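Local atomic coordinates of phosphoinositol-specific phospholipase C (Pseudomonas sp., PDB entry 5FYP), a protein that probably cleaves phosphoinositides at the phosphodiester bond between glycerol and the inositol phosphate, in a calcium-dependent way. Residues P16-A24 with A290-F298; S59-F67 with S129-L139. All coordinates share one frame; numbering follows the deposited sequence.

Interaction 1. Residues P16-A24 with A290-F298; sequences PFNGIAQVA and AGGYRIRPF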
ATOM      1  N   PRO A  16     -11.230  13.973   0.654  1.00 11.09           N
ATOM      2  CA  PRO A  16     -10.371  13.309  -0.314  1.00 10.41           C
ATOM      3  C   PRO A  16      -9.420  12.338   0.372  1.00  9.85           C
ATOM      4  O   PRO A  16      -8.919  12.642   1.452  1.00  9.66           O
ATOM      5  CB  PRO A  16      -9.605  14.476  -0.936  1.00 10.81           C
ATOM      6  CG  PRO A  16     -10.590  15.608  -0.864  1.00 11.95           C
ATOM      7  CD  PRO A  16     -11.192  15.440   0.500  1.00 10.21           C
ATOM      8  N   PHE A  17      -9.147  11.213  -0.260  1.00  9.14           N
ATOM      9  CA  PHE A  17      -8.312  10.198   0.385  1.00  8.87           C
ATOM     10  C   PHE A  17      -6.960  10.728   0.828  1.00  8.38           C
ATOM     11  O   PHE A  17      -6.445  10.338   1.877  1.00  8.67           O
ATOM     12  CB  PHE A  17      -8.156   9.015  -0.568  1.00  9.45           C
ATOM     13  CG  PHE A  17      -7.487   7.793   0.045  1.00  9.07           C
ATOM     14  CD1 PHE A  17      -8.131   7.032   0.990  1.00  9.90           C
ATOM     15  CD2 PHE A  17      -6.209   7.422  -0.334  1.00  9.26           C
ATOM     16  CE1 PHE A  17      -7.521   5.918   1.532  1.00  9.20           C
ATOM     17  CE2 PHE A  17      -5.597   6.304   0.204  1.00  9.50           C
ATOM     18  CZ  PHE A  17      -6.241   5.537   1.146  1.00  9.46           C
ATOM     19  N   ASN A  18      -6.379  11.615   0.017  1.00  8.33           N
ATOM     20  CA  ASN A  18      -5.095  12.222   0.346  1.00  8.19           C
ATOM     21  C   ASN A  18      -5.146  13.175   1.541  1.00  8.71           C
ATOM     22  O   ASN A  18      -4.102  13.523   2.081  1.00  8.99           O
ATOM     23  CB  ASN A  18      -4.495  12.921  -0.867  1.00  8.22           C
ATOM     24  CG  ASN A  18      -5.418  13.977  -1.420  1.00  8.66           C
ATOM     25  OD1 ASN A  18      -6.543  13.680  -1.865  1.00  9.06           O
ATOM     26  ND2 ASN A  18      -4.932  15.200  -1.489  1.00  9.77           N
ATOM     27  N   GLY A  19      -6.354  13.597   1.929  1.00  8.32           N
ATOM     28  CA  GLY A  19      -6.533  14.416   3.137  1.00  9.17           C
ATOM     29  C   GLY A  19      -6.858  13.651   4.385  1.00  8.77           C
ATOM     30  O   GLY A  19      -7.218  14.287   5.395  1.00 10.02           O
ATOM     31  N   ILE A  20      -6.723  12.324   4.353  1.00  8.68           N
ATOM     32  CA  ILE A  20      -7.057  11.468   5.484  1.00  9.16           C
ATOM     33  C   ILE A  20      -5.775  10.847   6.062  1.00  8.58           C
ATOM     34  O   ILE A  20      -4.939  10.308   5.327  1.00  8.71           O
ATOM     35  CB  ILE A  20      -8.048  10.369   5.063  1.00  9.58           C
ATOM     36  CG1 ILE A  20      -9.340  10.970   4.506  1.00 10.35           C
ATOM     37  CG2 ILE A  20      -8.326   9.438   6.224  1.00 10.03           C
ATOM     38  CD1 ILE A  20     -10.291   9.968   3.921  1.00 10.74           C
ATOM     39  N   ALA A  21      -5.653  10.937   7.379  1.00  8.85           N
ATOM     40  CA  ALA A  21      -4.592  10.291   8.151  1.00  8.56           C
ATOM     41  C   ALA A  21      -5.115   8.978   8.732  1.00  8.65           C
ATOM     42  O   ALA A  21      -6.248   8.904   9.240  1.00  9.57           O
ATOM     43  CB  ALA A  21      -4.122  11.183   9.271  1.00  9.30           C
ATOM     44  N   GLN A  22      -4.250   7.980   8.731  1.00  8.33           N
ATOM     45  CA  GLN A  22      -4.571   6.653   9.220  1.00  8.09           C
ATOM     46  C   GLN A  22      -3.459   6.082  10.064  1.00  7.63           C
ATOM     47  O   GLN A  22      -2.260   6.225   9.745  1.00  8.20           O
ATOM     48  CB  GLN A  22      -4.771   5.669   8.061  1.00  8.57           C
ATOM     49  CG  GLN A  22      -5.789   6.071   7.033  1.00  8.75           C
ATOM     50  CD  GLN A  22      -6.049   4.935   6.063  1.00  8.60           C
ATOM     51  OE1 GLN A  22      -6.205   3.759   6.463  1.00  9.98           O
ATOM     52  NE2 GLN A  22      -6.132   5.262   4.793  1.00  9.22           N
ATOM     53  N   VAL A  23      -3.847   5.288  11.040  1.00  7.98           N
ATOM     54  CA  VAL A  23      -2.974   4.273  11.639  1.00  7.90           C
ATOM     55  C   VAL A  23      -2.962   3.076  10.687  1.00  7.83           C
ATOM     56  O   VAL A  23      -4.019   2.568  10.300  1.00  8.66           O
ATOM     57  CB  VAL A  23      -3.521   3.831  13.005  1.00  8.81           C
ATOM     58  CG1 VAL A  23      -2.667   2.746  13.623  1.00  9.25           C
ATOM     59  CG2 VAL A  23      -3.622   5.032  13.951  1.00  8.84           C
ATOM     60  N   ALA A  24      -1.761   2.646  10.331  1.00  7.76           N
ATOM     61  CA  ALA A  24      -1.535   1.467   9.500  1.00  7.66           C
ATOM     62  C   ALA A  24      -0.805   0.437  10.335  1.00  7.53           C
ATOM     63  O   ALA A  24      -0.129   0.749  11.316  1.00  8.19           O
ATOM     64  CB  ALA A  24      -0.716   1.838   8.276  1.00  8.35           C
ATOM     65  N   ALA A 290      -6.150   8.779  18.135  1.00 11.97           N
ATOM     66  CA  ALA A 290      -6.175  10.198  18.450  1.00 13.51           C
ATOM     67  C   ALA A 290      -7.624  10.574  18.598  1.00 14.12           C
ATOM     68  O   ALA A 290      -8.400  10.449  17.654  1.00 14.18           O
ATOM     69  CB  ALA A 290      -5.494  11.006  17.335  1.00 11.93           C
ATOM     70  N   GLY A 291      -7.993  11.065  19.774  1.00 16.61           N
ATOM     71  CA  GLY A 291      -9.406  11.385  20.037  1.00 16.08           C
ATOM     72  C   GLY A 291     -10.349  10.205  19.840  1.00 17.75           C
ATOM     73  O   GLY A 291     -11.500  10.370  19.438  1.00 19.07           O
ATOM     74  N   GLY A 292      -9.818   9.001  20.071  1.00 17.15           N
ATOM     75  CA  GLY A 292     -10.572   7.752  19.898  1.00 17.84           C
ATOM     76  C   GLY A 292     -10.605   7.194  18.491  1.00 15.81           C
ATOM     77  O   GLY A 292     -11.203   6.137  18.270  1.00 19.61           O
ATOM     78  N   TYR A 293      -9.949   7.889  17.556  1.00 13.70           N
ATOM     79  CA  TYR A 293      -9.995   7.523  16.157  1.00 12.65           C
ATOM     80  C   TYR A 293      -8.639   7.006  15.660  1.00 11.76           C
ATOM     81  O   TYR A 293      -7.580   7.473  16.090  1.00 13.24           O
ATOM     82  CB  TYR A 293     -10.420   8.702  15.300  1.00 13.46           C
ATOM     83  CG  TYR A 293     -11.808   9.224  15.602  1.00 15.56           C
ATOM     84  CD1 TYR A 293     -12.926   8.390  15.522  1.00 16.43           C
ATOM     85  CD2 TYR A 293     -12.001  10.552  15.909  1.00 18.34           C
ATOM     86  CE1 TYR A 293     -14.211   8.866  15.800  1.00 17.28           C
ATOM     87  CE2 TYR A 293     -13.283  11.051  16.172  1.00 15.08           C
ATOM     88  CZ  TYR A 293     -14.362  10.184  16.088  1.00 19.39           C
ATOM     89  OH  TYR A 293     -15.632  10.685  16.357  1.00 25.83           O
ATOM     90  N   ARG A 294      -8.702   6.064  14.718  1.00 10.25           N
ATOM     91  CA  ARG A 294      -7.528   5.608  13.962  1.00  9.72           C
ATOM     92  C   ARG A 294      -7.530   6.072  12.520  1.00  9.72           C
ATOM     93  O   ARG A 294      -6.555   5.846  11.808  1.00 10.47           O
ATOM     94  CB  ARG A 294      -7.355   4.098  14.029  1.00  9.58           C
ATOM     95  CG  ARG A 294      -7.218   3.571  15.442  1.00 10.36           C
ATOM     96  CD  ARG A 294      -6.549   2.193  15.485  1.00 10.63           C
ATOM     97  NE  ARG A 294      -6.751   1.543  16.777  1.00 10.67           N
ATOM     98  CZ  ARG A 294      -7.865   0.914  17.143  1.00 11.93           C
ATOM     99  NH1 ARG A 294      -8.849   0.712  16.306  1.00 10.48           N
ATOM    100  NH2 ARG A 294      -7.967   0.456  18.392  1.00 13.43           N
ATOM    101  N   ILE A 295      -8.616   6.726  12.078  1.00  9.98           N
ATOM    102  CA  ILE A 295      -8.733   7.293  10.735  1.00  9.58           C
ATOM    103  C   ILE A 295      -9.433   8.628  10.900  1.00 10.28           C
ATOM    104  O   ILE A 295     -10.527   8.694  11.487  1.00 11.41           O
ATOM    105  CB  ILE A 295      -9.530   6.398   9.758  1.00  9.18           C
ATOM    106  CG1 ILE A 295      -8.833   5.043   9.580  1.00  9.73           C
ATOM    107  CG2 ILE A 295      -9.768   7.106   8.444  1.00  8.94           C
ATOM    108  CD1 ILE A 295      -9.465   4.136   8.577  1.00 11.20           C
ATOM    109  N   ARG A 296      -8.825   9.700  10.413  0.50 10.62           N
ATOM    110  CA  ARG A 296      -9.445  11.019  10.507  0.50 12.02           C
ATOM    111  C   ARG A 296      -8.824  11.964   9.515  0.50 10.79           C
ATOM    112  O   ARG A 296      -7.684  11.784   9.112  0.50 10.42           O
ATOM    113  CB  ARG A 296      -9.305  11.603  11.896  0.50 12.80           C
ATOM    114  CG  ARG A 296      -7.954  11.477  12.497  0.50 14.66           C
ATOM    115  CD  ARG A 296      -7.799  12.424  13.661  0.50 13.79           C
ATOM    116  NE  ARG A 296      -7.488  13.760  13.163  0.50 12.24           N
ATOM    117  CZ  ARG A 296      -7.083  14.781  13.901  0.50 14.19           C
ATOM    118  NH1 ARG A 296      -6.950  14.675  15.235  0.50 13.93           N
ATOM    119  NH2 ARG A 296      -6.799  15.907  13.257  0.50 13.93           N
ATOM    120  N   PRO A 297      -9.562  13.011   9.138  1.00 10.90           N
ATOM    121  CA  PRO A 297      -8.933  14.055   8.343  1.00 11.78           C
ATOM    122  C   PRO A 297      -7.781  14.720   9.101  1.00 12.09           C
ATOM    123  O   PRO A 297      -7.815  14.787  10.331  1.00 14.17           O
ATOM    124  CB  PRO A 297     -10.078  15.081   8.145  1.00 12.96           C
ATOM    125  CG  PRO A 297     -11.320  14.332   8.423  1.00 13.47           C
ATOM    126  CD  PRO A 297     -10.970  13.327   9.462  1.00 12.56           C
ATOM    127  N   PHE A 298      -6.788  15.229   8.380  1.00 12.56           N
ATOM    128  CA  PHE A 298      -5.721  16.025   9.006  1.00 13.51           C
ATOM    129  C   PHE A 298      -6.233  17.212   9.763  1.00 20.38           C
ATOM    130  O   PHE A 298      -5.548  17.649  10.688  1.00 29.77           O
ATOM    131  CB  PHE A 298      -4.763  16.543   7.941  1.00 12.24           C
ATOM    132  CG  PHE A 298      -3.904  15.475   7.330  1.00 11.22           C
ATOM    133  CD1 PHE A 298      -2.940  14.808   8.071  1.00 11.30           C
ATOM    134  CD2 PHE A 298      -4.061  15.125   6.013  1.00 12.39           C
ATOM    135  CE1 PHE A 298      -2.164  13.815   7.498  1.00 11.00           C
ATOM    136  CE2 PHE A 298      -3.279  14.151   5.433  1.00 11.65           C
ATOM    137  CZ  PHE A 298      -2.336  13.478   6.173  1.00 11.07           C
ATOM    138  OXT PHE A 298      -7.281  17.705   9.433  1.00 23.18           O
TER

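Interaction 2. Residues S59-F67 with S129-L139; sequences SGGSPHHWF and SGRTPKDFDEL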
ATOM      1  N   SER A  59      15.452 -21.113  -3.591  1.00 12.04           N
ATOM      2  CA  SER A  59      14.784 -22.324  -4.053  1.00 11.73           C
ATOM      3  C   SER A  59      13.320 -22.381  -3.669  1.00 11.59           C
ATOM      4  O   SER A  59      12.890 -21.767  -2.711  1.00 12.30           O
ATOM      5  CB  SER A  59      15.506 -23.561  -3.504  1.00 12.68           C
ATOM      6  OG  SER A  59      15.346 -23.610  -2.101  1.00 13.85           O
ATOM      7  N   GLY A  60      12.576 -23.194  -4.396  1.00 11.47           N
ATOM      8  CA  GLY A  60      11.208 -23.535  -4.039  1.00  9.89           C
ATOM      9  C   GLY A  60      10.090 -22.677  -4.567  1.00 11.48           C
ATOM     10  O   GLY A  60       8.940 -22.896  -4.186  1.00 13.54           O
ATOM     11  N   GLY A  61      10.377 -21.766  -5.476  1.00 12.40           N
ATOM     12  CA  GLY A  61       9.291 -21.036  -6.138  1.00 14.20           C
ATOM     13  C   GLY A  61       8.445 -21.869  -7.085  1.00 14.38           C
ATOM     14  O   GLY A  61       8.873 -22.934  -7.538  1.00 16.39           O
ATOM     15  N   SER A  62       7.244 -21.370  -7.365  1.00 16.18           N
ATOM     16  CA  SER A  62       6.360 -21.941  -8.394  1.00 15.75           C
ATOM     17  C   SER A  62       5.693 -20.826  -9.183  1.00 14.22           C
ATOM     18  O   SER A  62       5.638 -19.672  -8.728  1.00 13.85           O
ATOM     19  CB  SER A  62       5.309 -22.834  -7.793  1.00 18.79           C
ATOM     20  OG  SER A  62       4.604 -22.186  -6.800  1.00 20.93           O
ATOM     21  N   PRO A  63       5.218 -21.135 -10.388  1.00 14.95           N
ATOM     22  CA  PRO A  63       4.655 -20.040 -11.181  1.00 14.09           C
ATOM     23  C   PRO A  63       3.389 -19.479 -10.578  1.00 13.11           C
ATOM     24  O   PRO A  63       2.612 -20.214  -9.966  1.00 14.46           O
ATOM     25  CB  PRO A  63       4.320 -20.700 -12.531  1.00 16.57           C
ATOM     26  CG  PRO A  63       5.024 -21.966 -12.537  1.00 18.77           C
ATOM     27  CD  PRO A  63       5.288 -22.381 -11.145  1.00 15.36           C
ATOM     28  N   HIS A  64       3.201 -18.177 -10.740  1.00 12.22           N
ATOM     29  CA  HIS A  64       1.913 -17.539 -10.407  1.00 12.99           C
ATOM     30  C   HIS A  64       1.599 -17.581  -8.916  1.00 12.33           C
ATOM     31  O   HIS A  64       0.461 -17.527  -8.538  1.00 17.89           O
ATOM     32  CB  HIS A  64       0.756 -18.175 -11.213  1.00 14.57           C
ATOM     33  CG  HIS A  64       1.082 -18.444 -12.648  1.00 17.26           C
ATOM     34  ND1 HIS A  64       0.796 -19.637 -13.266  1.00 21.13           N
ATOM     35  CD2 HIS A  64       1.732 -17.695 -13.560  1.00 15.63           C
ATOM     36  CE1 HIS A  64       1.203 -19.584 -14.522  1.00 22.44           C
ATOM     37  NE2 HIS A  64       1.785 -18.424 -14.723  1.00 21.67           N
ATOM     38  N   HIS A  65       2.648 -17.705  -8.107  0.50 12.15           N
ATOM     39  CA  HIS A  65       2.568 -17.928  -6.666  0.50 11.68           C
ATOM     40  C   HIS A  65       3.673 -17.194  -5.964  0.50 10.45           C
ATOM     41  O   HIS A  65       4.770 -17.128  -6.481  0.50 10.80           O
ATOM     42  CB  HIS A  65       2.776 -19.442  -6.444  0.50 12.87           C
ATOM     43  CG  HIS A  65       3.027 -19.861  -5.022  0.50 13.14           C
ATOM     44  ND1 HIS A  65       4.257 -19.809  -4.382  0.50 15.73           N
ATOM     45  CD2 HIS A  65       2.166 -20.380  -4.122  0.50 13.32           C
ATOM     46  CE1 HIS A  65       4.118 -20.235  -3.135  0.50 12.91           C
ATOM     47  NE2 HIS A  65       2.858 -20.629  -2.969  0.50  9.13           N
ATOM     48  N   TRP A  66       3.375 -16.668  -4.778  1.00  9.57           N
ATOM     49  CA  TRP A  66       4.398 -16.083  -3.908  1.00  9.68           C
ATOM     50  C   TRP A  66       4.116 -16.520  -2.470  1.00 10.12           C
ATOM     51  O   TRP A  66       2.972 -16.789  -2.120  1.00 10.85           O
ATOM     52  CB  TRP A  66       4.425 -14.550  -3.982  1.00  9.86           C
ATOM     53  CG  TRP A  66       4.916 -13.979  -5.314  1.00  9.49           C
ATOM     54  CD1 TRP A  66       6.171 -13.488  -5.544  1.00  9.45           C
ATOM     55  CD2 TRP A  66       4.175 -13.787  -6.535  1.00  9.95           C
ATOM     56  NE1 TRP A  66       6.249 -13.005  -6.816  1.00  9.81           N
ATOM     57  CE2 TRP A  66       5.046 -13.171  -7.450  1.00  9.80           C
ATOM     58  CE3 TRP A  66       2.873 -14.090  -6.940  1.00 10.77           C
ATOM     59  CZ2 TRP A  66       4.653 -12.856  -8.734  1.00 10.79           C
ATOM     60  CZ3 TRP A  66       2.484 -13.772  -8.234  1.00 11.75           C
ATOM     61  CH2 TRP A  66       3.370 -13.174  -9.106  1.00 10.97           C
ATOM     62  N   PHE A  67       5.175 -16.536  -1.652  1.00  9.17           N
ATOM     63  CA  PHE A  67       5.099 -16.873  -0.232  1.00  9.07           C
ATOM     64  C   PHE A  67       4.963 -15.597   0.586  1.00  9.10           C
ATOM     65  O   PHE A  67       5.400 -14.523   0.142  1.00  9.39           O
ATOM     66  CB  PHE A  67       6.365 -17.570   0.216  1.00  9.64           C
ATOM     67  CG  PHE A  67       6.625 -18.880  -0.445  1.00 10.77           C
ATOM     68  CD1 PHE A  67       7.337 -18.943  -1.647  1.00 12.15           C
ATOM     69  CD2 PHE A  67       6.210 -20.075   0.127  1.00 12.39           C
ATOM     70  CE1 PHE A  67       7.612 -20.160  -2.250  1.00 14.49           C
ATOM     71  CE2 PHE A  67       6.473 -21.296  -0.464  1.00 13.98           C
ATOM     72  CZ  PHE A  67       7.184 -21.342  -1.638  1.00 14.70           C
ATOM     73  N   SER A 129       9.357 -18.316 -15.593  1.00 15.43           N
ATOM     74  CA  SER A 129       9.118 -18.689 -14.203  1.00 13.28           C
ATOM     75  C   SER A 129       7.779 -18.207 -13.654  1.00 13.47           C
ATOM     76  O   SER A 129       7.425 -18.582 -12.549  1.00 15.40           O
ATOM     77  CB  SER A 129      10.244 -18.234 -13.300  1.00 13.45           C
ATOM     78  OG  SER A 129      11.431 -18.962 -13.578  1.00 16.55           O
ATOM     79  N   GLY A 130       7.033 -17.413 -14.409  1.00 13.00           N
ATOM     80  CA  GLY A 130       5.644 -17.124 -14.037  1.00 12.55           C
ATOM     81  C   GLY A 130       5.438 -16.127 -12.902  1.00 11.51           C
ATOM     82  O   GLY A 130       4.383 -16.105 -12.281  1.00 12.37           O
ATOM     83  N   ARG A 131       6.457 -15.297 -12.652  1.00 11.38           N
ATOM     84  CA  ARG A 131       6.384 -14.280 -11.576  1.00 10.15           C
ATOM     85  C   ARG A 131       6.892 -12.922 -12.073  1.00 10.39           C
ATOM     86  O   ARG A 131       7.629 -12.210 -11.382  1.00 10.47           O
ATOM     87  CB  ARG A 131       7.127 -14.766 -10.325  1.00  9.19           C
ATOM     88  CG  ARG A 131       6.502 -16.016  -9.698  1.00  9.55           C
ATOM     89  CD  ARG A 131       7.178 -16.362  -8.366  1.00 10.29           C
ATOM     90  NE  ARG A 131       8.610 -16.579  -8.569  1.00 11.42           N
ATOM     91  CZ  ARG A 131       9.160 -17.711  -8.954  1.00 13.33           C
ATOM     92  NH1 ARG A 131       8.438 -18.832  -9.041  1.00 14.30           N
ATOM     93  NH2 ARG A 131      10.457 -17.786  -9.200  1.00 13.22           N
ATOM     94  N   THR A 132       6.453 -12.556 -13.264  1.00 10.74           N
ATOM     95  CA  THR A 132       6.720 -11.241 -13.841  1.00 10.90           C
ATOM     96  C   THR A 132       5.735 -10.203 -13.272  1.00 11.12           C
ATOM     97  O   THR A 132       4.750 -10.552 -12.649  1.00 11.10           O
ATOM     98  CB  THR A 132       6.555 -11.285 -15.358  1.00 12.02           C
ATOM     99  OG1 THR A 132       5.169 -11.451 -15.665  1.00 12.26           O
ATOM    100  CG2 THR A 132       7.414 -12.350 -16.019  1.00 12.73           C
ATOM    101  N   PRO A 133       5.981  -8.914 -13.557  1.00 10.17           N
ATOM    102  CA  PRO A 133       4.963  -7.894 -13.250  1.00  8.75           C
ATOM    103  C   PRO A 133       3.572  -8.246 -13.785  1.00 10.23           C
ATOM    104  O   PRO A 133       2.587  -8.026 -13.088  1.00 10.58           O
ATOM    105  CB  PRO A 133       5.556  -6.637 -13.867  1.00  9.45           C
ATOM    106  CG  PRO A 133       7.031  -6.842 -13.665  1.00 10.84           C
ATOM    107  CD  PRO A 133       7.246  -8.298 -13.978  1.00 11.61           C
ATOM    108  N   LYS A 134       3.505  -8.751 -15.014  1.00 11.28           N
ATOM    109  CA  LYS A 134       2.229  -9.124 -15.576  1.00 11.93           C
ATOM    110  C   LYS A 134       1.550 -10.261 -14.775  1.00 10.90           C
ATOM    111  O   LYS A 134       0.346 -10.213 -14.515  1.00 11.89           O
ATOM    112  CB  LYS A 134       2.379  -9.521 -17.037  1.00 14.87           C
ATOM    113  CG  LYS A 134       1.099  -9.943 -17.736  1.00 18.08           C
ATOM    114  CD  LYS A 134       1.305  -9.808 -19.230  1.00 35.38           C
ATOM    115  CE  LYS A 134       0.218 -10.418 -20.094  1.00 55.61           C
ATOM    116  NZ  LYS A 134      -0.097 -11.838 -19.770  1.00 55.85           N
ATOM    117  N   ASP A 135       2.343 -11.264 -14.378  1.00 10.46           N
ATOM    118  CA  ASP A 135       1.800 -12.363 -13.566  1.00 11.59           C
ATOM    119  C   ASP A 135       1.275 -11.836 -12.226  1.00 11.04           C
ATOM    120  O   ASP A 135       0.255 -12.314 -11.742  1.00 11.50           O
ATOM    121  CB  ASP A 135       2.833 -13.438 -13.323  1.00 11.13           C
ATOM    122  CG  ASP A 135       3.277 -14.137 -14.592  1.00 13.34           C
ATOM    123  OD1 ASP A 135       2.407 -14.698 -15.286  1.00 16.29           O
ATOM    124  OD2 ASP A 135       4.486 -14.094 -14.912  1.00 14.46           O
ATOM    125  N   PHE A 136       1.990 -10.887 -11.639  1.00  9.72           N
ATOM    126  CA  PHE A 136       1.555 -10.281 -10.385  1.00  9.68           C
ATOM    127  C   PHE A 136       0.233  -9.536 -10.552  1.00  9.96           C
ATOM    128  O   PHE A 136      -0.686  -9.736  -9.751  1.00 10.28           O
ATOM    129  CB  PHE A 136       2.687  -9.402  -9.884  1.00 10.11           C
ATOM    130  CG  PHE A 136       2.483  -8.843  -8.521  1.00 10.69           C
ATOM    131  CD1 PHE A 136       2.557  -9.670  -7.412  1.00 12.13           C
ATOM    132  CD2 PHE A 136       2.265  -7.483  -8.340  1.00 15.39           C
ATOM    133  CE1 PHE A 136       2.438  -9.181  -6.136  1.00 15.51           C
ATOM    134  CE2 PHE A 136       2.152  -6.965  -7.047  1.00 14.43           C
ATOM    135  CZ  PHE A 136       2.212  -7.848  -5.966  1.00 15.67           C
ATOM    136  N   ASP A 137       0.136  -8.715 -11.599  1.00  9.69           N
ATOM    137  CA  ASP A 137      -1.123  -8.028 -11.891  1.00 10.36           C
ATOM    138  C   ASP A 137      -2.243  -9.037 -12.116  1.00 11.11           C
ATOM    139  O   ASP A 137      -3.372  -8.800 -11.668  1.00 12.39           O
ATOM    140  CB  ASP A 137      -1.008  -7.113 -13.094  1.00 11.12           C
ATOM    141  CG  ASP A 137      -0.451  -5.734 -12.765  1.00 11.05           C
ATOM    142  OD1 ASP A 137      -0.108  -5.478 -11.585  1.00 11.16           O
ATOM    143  OD2 ASP A 137      -0.449  -4.895 -13.675  1.00 12.21           O
ATOM    144  N   GLU A 138      -1.948 -10.123 -12.814  1.00 11.35           N
ATOM    145  CA  GLU A 138      -2.994 -11.089 -13.095  1.00 12.43           C
ATOM    146  C   GLU A 138      -3.502 -11.748 -11.804  1.00 12.55           C
ATOM    147  O   GLU A 138      -4.690 -11.971 -11.657  1.00 14.44           O
ATOM    148  CB  GLU A 138      -2.524 -12.105 -14.145  1.00 13.40           C
ATOM    149  CG  GLU A 138      -2.479 -11.486 -15.537  1.00 16.76           C
ATOM    150  CD  GLU A 138      -1.948 -12.357 -16.645  1.00 21.69           C
ATOM    151  OE1 GLU A 138      -1.402 -13.420 -16.375  1.00 25.47           O
ATOM    152  OE2 GLU A 138      -2.057 -11.919 -17.797  1.00 29.18           O
ATOM    153  N   LEU A 139      -2.589 -12.042 -10.874  1.00 11.68           N
ATOM    154  CA  LEU A 139      -2.986 -12.598  -9.581  1.00 11.63           C
ATOM    155  C   LEU A 139      -3.891 -11.618  -8.830  1.00 11.79           C
ATOM    156  O   LEU A 139      -4.955 -12.005  -8.365  1.00 12.39           O
ATOM    157  CB  LEU A 139      -1.763 -12.926  -8.718  1.00 10.71           C
ATOM    158  CG  LEU A 139      -2.058 -13.233  -7.251  1.00 14.65           C
ATOM    159  CD1 LEU A 139      -2.954 -14.450  -7.132  1.00 15.58           C
ATOM    160  CD2 LEU A 139      -0.783 -13.450  -6.460  1.00 16.18           C
TER
HETATM  161  O   HOH W   1       2.904 -17.314 -16.985  1.00 34.48           O
HETATM  162  O   HOH W   2       8.302 -11.850  -8.654  1.00 11.11           O

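Interaction 1. Residues P16-A24 with A290-F298
Ala21 N donates to Arg296 O at 2.8 Å, the shortest hydrogen bond between the two segments. Arg296 N returns a bond of 2.9 Å to Ala21 O, which makes Ala21 and Arg296 a hydrogen-bonded pair of an antiparallel sheet; Ile295 CA adds a CA-H...O contact of 3.3 Å to Ala21 O. Val23 N to Arg294 O and Phe298 N to Gly19 O extend the pairing at its two ends, the latter bond longer at 3.2 Å. The pattern joins the chain's first strand, 20-25, to its last, 295-297, which forms the antiparallel edge of a sheet whose other strands run parallel, consistent with a modified TIM barrel.

Side chains fill in around the backbone. The CG2 methyls of Ile20 and Ile295 meet at 3.5 Å. Gln22 lies beside Ile295 and points the same way, while its OE1 is hydrogen-bonded to Thr46. Val23 CG2 packs on Arg294 CB at 3.8 Å; the Arg294 guanidinium leads elsewhere, to the carbonyls of Ala286 and Ser43.

The C-terminal Phe298 folds back over the start of the first strand. With CG anti to its carbonyl carbon (chi1 -71°), the ring swings across the chain: one face covers Ala21 N and Ile20 C, CE1 touches Ala21 CB at 3.7 Å, and the edge meets Asn18 O, with CE2 at 3.5 Å. Phe253 stacks edge-to-face with the same ring.

Main-chain atoms make all four conventional hydrogen bonds across the contact, and the strand pairing itself should therefore depend little on side-chain identity. Even the proline fits this scheme: Pro297, which has no N-H to give, sits opposite Ile20 at a non-hydrogen-bonded position, where the pairing loses no bond.

Interaction 2. Residues S59-F67 with S129-L139
The type II turn from Ser62 to His65 brings Pro63 CA within 4.2 Å of Gly130 CA, and His64 N bonds Gly130 O at 2.8 Å from above the carbonyl plane. A loop thereby docks on the N-terminal end of helix 133-144, which Thr132 and Asp135 close with a capping box. Gly130 has positive phi, and a CB there would run into Pro63 CB.

Trp66 carries the contact. The indole lies between Arg131, whose CD packs over the five-membered ring, and Phe136, whose edge meets the opposite face with the planes at 81°. Leu139 CD2 touches Trp66 CZ3 at 3.7 Å. A bend at chi3 (-58°) turns the Arg131 guanidinium back, and Arg131 NH1 meets Ser62 O at 2.9 Å, in the guanidinium plane but above the carbonyl plane of Ser62, while NE is salt-bridged to Asp53. Replacing Trp66 with an alanine would probably open a gap between Arg131 and Phe136, leaving the edge of Phe136 without the ring face it meets and Leu139 CD2 without its neighbour.

One water bridges His64 and Asp135: it donates to Asp135 OD1 and lies 2.8 Å from His64 NE2, in the plane of the imidazole.

Interactions 1 and 2 illustrate two ways of tying distant chain segments together: strand pairing between the two ends of the chain, and a loop wedged by its tryptophan against a helix start. Interaction 2 is nested inside the long loop that interaction 1 closes. They lie on opposite sides of the chain's centre, with centres 34 Å apart and nearest atoms about 17 Å apart. The calcium ion, bound by Asn27, Glu48, Asp50 and Asp119, is about 13 Å from the Phe136 side chain. Phe51, next to the ligand Asp50, meets the rings of Trp66 and Phe136, whereas strand 20-25 of interaction 1 runs on toward Asn27.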